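Long-range contact in Nsp15 (Middle East respiratory syndrome-related coronavirus, PDB 5YVD), which is a hexameric coronavirus endoribonuclease that probably cleaves viral RNA on the 3' side of uridylates: residues H73-L85 and L113-K127. Residues are numbered along the deposited sequence; the frame is centred on the assembly and turned at random.
Sequences HNLQADICYKFVL and LNICFDIRDNCSLEK. Unlike the reference sequence in segment 113-127: Cys123 (reference Gly).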
loop_
_atom_site.group_PDB
_atom_site.type_symbol
_atom_site.label_atom_id
_atom_site.label_comp_id
_atom_site.label_asym_id
_atom_site.label_seq_id
_atom_site.Cartn_x
_atom_site.Cartn_y
_atom_site.Cartn_z
ATOM N N HIS A 73 -3.393 3.556 -32.176
ATOM C CA HIS A 73 -3.964 4.777 -31.575
ATOM C C HIS A 73 -4.475 5.783 -32.609
ATOM O O HIS A 73 -5.528 6.365 -32.432
ATOM C CB HIS A 73 -2.926 5.425 -30.653
ATOM C CG HIS A 73 -3.294 6.792 -30.166
ATOM N ND1 HIS A 73 -4.389 7.032 -29.368
ATOM C CD2 HIS A 73 -2.681 7.986 -30.332
ATOM C CE1 HIS A 73 -4.446 8.318 -29.076
ATOM N NE2 HIS A 73 -3.418 8.920 -29.646
ATOM N N ASN A 74 -3.743 5.966 -33.696
ATOM C CA ASN A 74 -4.146 6.914 -34.717
ATOM C C ASN A 74 -5.324 6.423 -35.599
ATOM O O ASN A 74 -6.060 7.247 -36.149
ATOM C CB ASN A 74 -2.944 7.301 -35.588
ATOM C CG ASN A 74 -1.878 8.085 -34.823
ATOM O OD1 ASN A 74 -2.034 8.392 -33.634
ATOM N ND2 ASN A 74 -0.775 8.390 -35.504
ATOM N N LEU A 75 -5.488 5.100 -35.748
ATOM C CA LEU A 75 -6.696 4.530 -36.356
ATOM C C LEU A 75 -7.845 4.453 -35.349
ATOM O O LEU A 75 -8.929 3.957 -35.671
ATOM C CB LEU A 75 -6.432 3.126 -36.891
ATOM C CG LEU A 75 -5.330 2.900 -37.928
ATOM C CD1 LEU A 75 -5.374 1.452 -38.372
ATOM C CD2 LEU A 75 -5.474 3.841 -39.119
ATOM N N GLN A 76 -7.598 4.941 -34.139
ATOM C CA GLN A 76 -8.543 4.910 -33.031
ATOM C C GLN A 76 -9.016 3.509 -32.670
ATOM O O GLN A 76 -10.220 3.256 -32.531
ATOM C CB GLN A 76 -9.741 5.812 -33.291
ATOM C CG GLN A 76 -9.401 7.280 -33.449
ATOM C CD GLN A 76 -10.423 8.005 -34.307
ATOM O OE1 GLN A 76 -10.942 7.453 -35.292
ATOM N NE2 GLN A 76 -10.721 9.238 -33.941
ATOM N N ALA A 77 -8.061 2.607 -32.500
ATOM C CA ALA A 77 -8.372 1.270 -32.004
ATOM C C ALA A 77 -8.568 1.325 -30.493
ATOM O O ALA A 77 -7.642 1.645 -29.764
ATOM C CB ALA A 77 -7.264 0.305 -32.357
ATOM N N ASP A 78 -9.779 1.012 -30.042
ATOM C CA ASP A 78 -10.131 1.069 -28.624
ATOM C C ASP A 78 -9.776 -0.229 -27.864
ATOM O O ASP A 78 -9.387 -0.177 -26.711
ATOM C CB ASP A 78 -11.634 1.412 -28.457
ATOM C CG ASP A 78 -12.030 2.738 -29.166
ATOM O OD1 ASP A 78 -11.900 3.844 -28.588
ATOM O OD2 ASP A 78 -12.495 2.666 -30.318
ATOM N N ILE A 79 -9.875 -1.383 -28.515
ATOM C CA ILE A 79 -9.721 -2.685 -27.826
ATOM C C ILE A 79 -9.370 -3.797 -28.834
ATOM O O ILE A 79 -9.573 -3.624 -30.051
ATOM C CB ILE A 79 -11.022 -2.989 -27.070
ATOM C CG1 ILE A 79 -10.948 -4.289 -26.282
ATOM C CG2 ILE A 79 -12.202 -3.036 -28.022
ATOM C CD1 ILE A 79 -12.054 -4.383 -25.243
ATOM N N CYS A 80 -8.811 -4.912 -28.369
ATOM C CA CYS A 80 -8.454 -5.985 -29.294
ATOM C C CYS A 80 -9.401 -7.194 -29.125
ATOM O O CYS A 80 -9.956 -7.420 -28.051
ATOM C CB CYS A 80 -6.987 -6.403 -29.098
ATOM S SG CYS A 80 -5.714 -5.234 -29.672
ATOM N N TYR A 81 -9.574 -7.971 -30.198
ATOM C CA TYR A 81 -10.487 -9.109 -30.208
ATOM C C TYR A 81 -9.776 -10.417 -29.998
ATOM O O TYR A 81 -9.132 -10.934 -30.898
ATOM C CB TYR A 81 -11.236 -9.186 -31.533
ATOM C CG TYR A 81 -12.308 -10.272 -31.591
ATOM C CD1 TYR A 81 -12.104 -11.444 -32.321
ATOM C CD2 TYR A 81 -13.535 -10.116 -30.926
ATOM C CE1 TYR A 81 -13.076 -12.425 -32.395
ATOM C CE2 TYR A 81 -14.516 -11.101 -30.995
ATOM C CZ TYR A 81 -14.283 -12.261 -31.729
ATOM O OH TYR A 81 -15.264 -13.241 -31.824
ATOM N N LYS A 82 -9.921 -10.948 -28.796
ATOM C CA LYS A 82 -9.443 -12.278 -28.443
ATOM C C LYS A 82 -7.936 -12.333 -28.342
ATOM O O LYS A 82 -7.354 -13.406 -28.311
ATOM C CB LYS A 82 -10.000 -13.351 -29.384
ATOM C CG LYS A 82 -11.406 -13.799 -29.014
ATOM C CD LYS A 82 -11.920 -14.833 -30.012
ATOM C CE LYS A 82 -12.764 -15.906 -29.341
ATOM N NZ LYS A 82 -13.940 -15.321 -28.641
ATOM N N PHE A 83 -7.316 -11.169 -28.237
ATOM C CA PHE A 83 -5.915 -11.103 -27.884
ATOM C C PHE A 83 -5.662 -9.810 -27.141
ATOM O O PHE A 83 -6.513 -8.956 -27.049
ATOM C CB PHE A 83 -4.992 -11.227 -29.124
ATOM C CG PHE A 83 -5.047 -10.046 -30.063
ATOM C CD1 PHE A 83 -6.048 -9.947 -31.012
ATOM C CD2 PHE A 83 -4.095 -9.041 -30.001
ATOM C CE1 PHE A 83 -6.109 -8.861 -31.859
ATOM C CE2 PHE A 83 -4.157 -7.950 -30.862
ATOM C CZ PHE A 83 -5.162 -7.862 -31.788
ATOM N N VAL A 84 -4.462 -9.682 -26.622
ATOM C CA VAL A 84 -4.086 -8.532 -25.833
ATOM C C VAL A 84 -2.645 -8.221 -26.177
ATOM O O VAL A 84 -1.854 -9.129 -26.459
ATOM C CB VAL A 84 -4.271 -8.847 -24.334
ATOM C CG1 VAL A 84 -2.964 -9.279 -23.676
ATOM C CG2 VAL A 84 -4.912 -7.672 -23.622
ATOM N N LEU A 85 -2.322 -6.938 -26.196
ATOM C CA LEU A 85 -1.033 -6.483 -26.676
ATOM C C LEU A 85 -0.274 -5.836 -25.550
ATOM O O LEU A 85 -0.780 -4.881 -24.940
ATOM C CB LEU A 85 -1.238 -5.489 -27.802
ATOM C CG LEU A 85 -1.686 -6.065 -29.154
ATOM C CD1 LEU A 85 -1.836 -4.937 -30.168
ATOM C CD2 LEU A 85 -0.708 -7.096 -29.704
ATOM N N LEU A 113 -17.609 0.561 -30.267
ATOM C CA LEU A 113 -16.191 0.983 -30.267
ATOM C C LEU A 113 -15.500 0.430 -31.503
ATOM O O LEU A 113 -16.076 -0.368 -32.218
ATOM C CB LEU A 113 -15.436 0.457 -29.034
ATOM C CG LEU A 113 -16.145 0.449 -27.674
ATOM C CD1 LEU A 113 -16.556 -0.972 -27.313
ATOM C CD2 LEU A 113 -15.264 1.032 -26.575
ATOM N N ASN A 114 -14.259 0.836 -31.743
ATOM C CA ASN A 114 -13.450 0.248 -32.825
ATOM C C ASN A 114 -12.660 -0.963 -32.334
ATOM O O ASN A 114 -11.622 -0.817 -31.711
ATOM C CB ASN A 114 -12.457 1.263 -33.409
ATOM C CG ASN A 114 -13.131 2.377 -34.181
ATOM O OD1 ASN A 114 -13.861 2.133 -35.152
ATOM N ND2 ASN A 114 -12.863 3.620 -33.774
ATOM N N ILE A 115 -13.147 -2.148 -32.648
ATOM C CA ILE A 115 -12.484 -3.392 -32.286
ATOM C C ILE A 115 -11.463 -3.781 -33.360
ATOM O O ILE A 115 -11.781 -3.837 -34.571
ATOM C CB ILE A 115 -13.509 -4.551 -32.141
ATOM C CG1 ILE A 115 -14.671 -4.101 -31.229
ATOM C CG2 ILE A 115 -12.821 -5.836 -31.681
ATOM C CD1 ILE A 115 -15.562 -5.223 -30.761
ATOM N N CYS A 116 -10.255 -4.088 -32.894
ATOM C CA CYS A 116 -9.154 -4.432 -33.753
ATOM C C CYS A 116 -9.021 -5.933 -33.826
ATOM O O CYS A 116 -8.833 -6.583 -32.803
ATOM C CB CYS A 116 -7.874 -3.835 -33.188
ATOM S SG CYS A 116 -6.408 -4.351 -34.085
ATOM N N PHE A 117 -9.106 -6.486 -35.033
ATOM C CA PHE A 117 -9.075 -7.942 -35.237
ATOM C C PHE A 117 -7.805 -8.314 -35.980
ATOM O O PHE A 117 -7.259 -7.482 -36.716
ATOM C CB PHE A 117 -10.240 -8.381 -36.120
ATOM C CG PHE A 117 -11.599 -8.093 -35.570
ATOM C CD1 PHE A 117 -12.162 -6.833 -35.686
ATOM C CD2 PHE A 117 -12.348 -9.095 -35.000
ATOM C CE1 PHE A 117 -13.440 -6.587 -35.217
ATOM C CE2 PHE A 117 -13.609 -8.847 -34.512
ATOM C CZ PHE A 117 -14.160 -7.597 -34.636
ATOM N N ASP A 118 -7.376 -9.575 -35.862
ATOM C CA ASP A 118 -6.121 -10.023 -36.499
ATOM C C ASP A 118 -6.300 -11.313 -37.301
ATOM O O ASP A 118 -6.940 -12.246 -36.843
ATOM C CB ASP A 118 -5.018 -10.191 -35.424
ATOM C CG ASP A 118 -3.615 -10.455 -36.021
ATOM O OD1 ASP A 118 -3.397 -11.546 -36.618
ATOM O OD2 ASP A 118 -2.718 -9.585 -35.852
ATOM N N ILE A 119 -5.698 -11.364 -38.487
ATOM C CA ILE A 119 -5.770 -12.548 -39.334
ATOM C C ILE A 119 -5.209 -13.803 -38.652
ATOM O O ILE A 119 -5.626 -14.904 -38.954
ATOM C CB ILE A 119 -5.036 -12.311 -40.668
ATOM C CG1 ILE A 119 -5.313 -13.430 -41.691
ATOM C CG2 ILE A 119 -3.537 -12.221 -40.452
ATOM C CD1 ILE A 119 -6.203 -13.021 -42.821
ATOM N N ARG A 120 -4.244 -13.654 -37.753
ATOM C CA ARG A 120 -3.621 -14.832 -37.132
ATOM C C ARG A 120 -4.527 -15.549 -36.121
ATOM O O ARG A 120 -4.215 -16.660 -35.703
ATOM C CB ARG A 120 -2.281 -14.474 -36.499
ATOM C CG ARG A 120 -1.193 -14.282 -37.542
ATOM C CD ARG A 120 -0.024 -13.441 -37.049
ATOM N NE ARG A 120 -0.419 -12.049 -36.817
ATOM C CZ ARG A 120 0.403 -11.091 -36.415
ATOM N NH1 ARG A 120 1.704 -11.329 -36.184
ATOM N NH2 ARG A 120 -0.088 -9.886 -36.243
ATOM N N ASP A 121 -5.648 -14.928 -35.750
ATOM C CA ASP A 121 -6.650 -15.590 -34.916
ATOM C C ASP A 121 -7.726 -16.193 -35.805
ATOM O O ASP A 121 -8.350 -15.499 -36.613
ATOM C CB ASP A 121 -7.257 -14.610 -33.937
ATOM C CG ASP A 121 -6.215 -13.922 -33.103
ATOM O OD1 ASP A 121 -5.267 -14.615 -32.677
ATOM O OD2 ASP A 121 -6.337 -12.689 -32.893
ATOM N N ASN A 122 -7.901 -17.503 -35.683
ATOM C CA ASN A 122 -8.901 -18.233 -36.446
ATOM C C ASN A 122 -10.253 -17.501 -36.336
ATOM O O ASN A 122 -10.650 -17.084 -35.256
ATOM C CB ASN A 122 -8.976 -19.692 -35.955
ATOM C CG ASN A 122 -9.957 -20.533 -36.749
ATOM O OD1 ASN A 122 -10.882 -21.130 -36.195
ATOM N ND2 ASN A 122 -9.766 -20.575 -38.057
ATOM N N CYS A 123 -10.872 -17.265 -37.491
ATOM C CA CYS A 123 -12.215 -16.683 -37.624
ATOM C C CYS A 123 -12.350 -15.194 -37.337
ATOM O O CYS A 123 -13.458 -14.678 -37.371
ATOM C CB CYS A 123 -13.251 -17.476 -36.807
ATOM S SG CYS A 123 -13.446 -19.178 -37.395
ATOM N N SER A 124 -11.247 -14.493 -37.084
ATOM C CA SER A 124 -11.305 -13.031 -36.847
ATOM C C SER A 124 -11.629 -12.221 -38.109
ATOM O O SER A 124 -12.343 -11.227 -38.051
ATOM C CB SER A 124 -10.003 -12.518 -36.254
ATOM O OG SER A 124 -9.930 -12.849 -34.895
ATOM N N LEU A 125 -11.094 -12.641 -39.243
ATOM C CA LEU A 125 -11.448 -12.017 -40.499
ATOM C C LEU A 125 -12.965 -11.924 -40.653
ATOM O O LEU A 125 -13.518 -10.814 -40.705
ATOM C CB LEU A 125 -10.839 -12.807 -41.647
ATOM C CG LEU A 125 -11.282 -12.413 -43.048
ATOM C CD1 LEU A 125 -11.278 -10.901 -43.251
ATOM C CD2 LEU A 125 -10.386 -13.128 -44.057
ATOM N N GLU A 126 -13.624 -13.086 -40.698
ATOM C CA GLU A 126 -15.086 -13.164 -40.883
ATOM C C GLU A 126 -15.834 -12.368 -39.823
ATOM O O GLU A 126 -16.827 -11.706 -40.116
ATOM C CB GLU A 126 -15.576 -14.608 -40.879
ATOM C CG GLU A 126 -15.022 -15.445 -42.036
ATOM C CD GLU A 126 -13.682 -16.131 -41.755
ATOM O OE1 GLU A 126 -13.081 -15.917 -40.678
ATOM O OE2 GLU A 126 -13.221 -16.883 -42.631
ATOM N N LYS A 127 -15.335 -12.397 -38.595
ATOM C CA LYS A 127 -15.927 -11.584 -37.531
ATOM C C LYS A 127 -15.778 -10.080 -37.861
ATOM O O LYS A 127 -16.749 -9.293 -37.803
ATOM C CB LYS A 127 -15.308 -11.943 -36.167
ATOM C CG LYS A 127 -16.338 -12.331 -35.115
ATOM C CD LYS A 127 -17.220 -11.140 -34.738
ATOM C CE LYS A 127 -18.484 -11.546 -33.974
ATOM N NZ LYS A 127 -19.354 -10.378 -33.633
#
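Tyr81 lays its ring across Phe117 in the tightly packed half of the contact, with Phe117 CE2 over one face of the tyrosine, 3.5 Å from Tyr81 CG. The two planes are inclined by 40°, so the rings meet obliquely. With CG anti to the backbone N (chi1 -175°), the tyrosine reaches along the neighbouring segment, where Ser124 OG lies at its ring edge and Lys127 CG comes within 3.6 Å of Tyr81 OH. Ile115 CG2 touches Tyr81 CB at 3.7 Å and also lies over one face of the Phe117 ring. On the other side of the strands Phe83 comes up against the carbonyl of Cys116 and CB of Asp118, while Asp121 OD2 stands 3.3 Å from Phe83 CD1; the other oxygen of Asp121 forms a salt bridge with Arg64, which also makes a cation-pi contact with the Phe83 ring.

Between these clusters, strands 79-80 and 115-118 run parallel, joined by Cys116 N to Ile79 O (3.0 Å) and Tyr81 N to Cys116 O. Within this chain, strand 79-80 is an outermost strand of the mixed sheet in the Nsp15 middle domain; on the far side of 115-118, strand 134-138 hydrogen-bonds to Ile115 and Phe117.

Toward solvent-exposed Gln76, whose positive phi closes the end of helix 69-74 in a Schellman motif, the contact thins and hydrogen bonds predominate: Asn114 N donates to the anti side of Asp78 OD2 (2.9 Å), Asp78 N returns a bond to Asn114 O, and the Asn114 amide reaches Gln76 O through ND2 at a bent 134°.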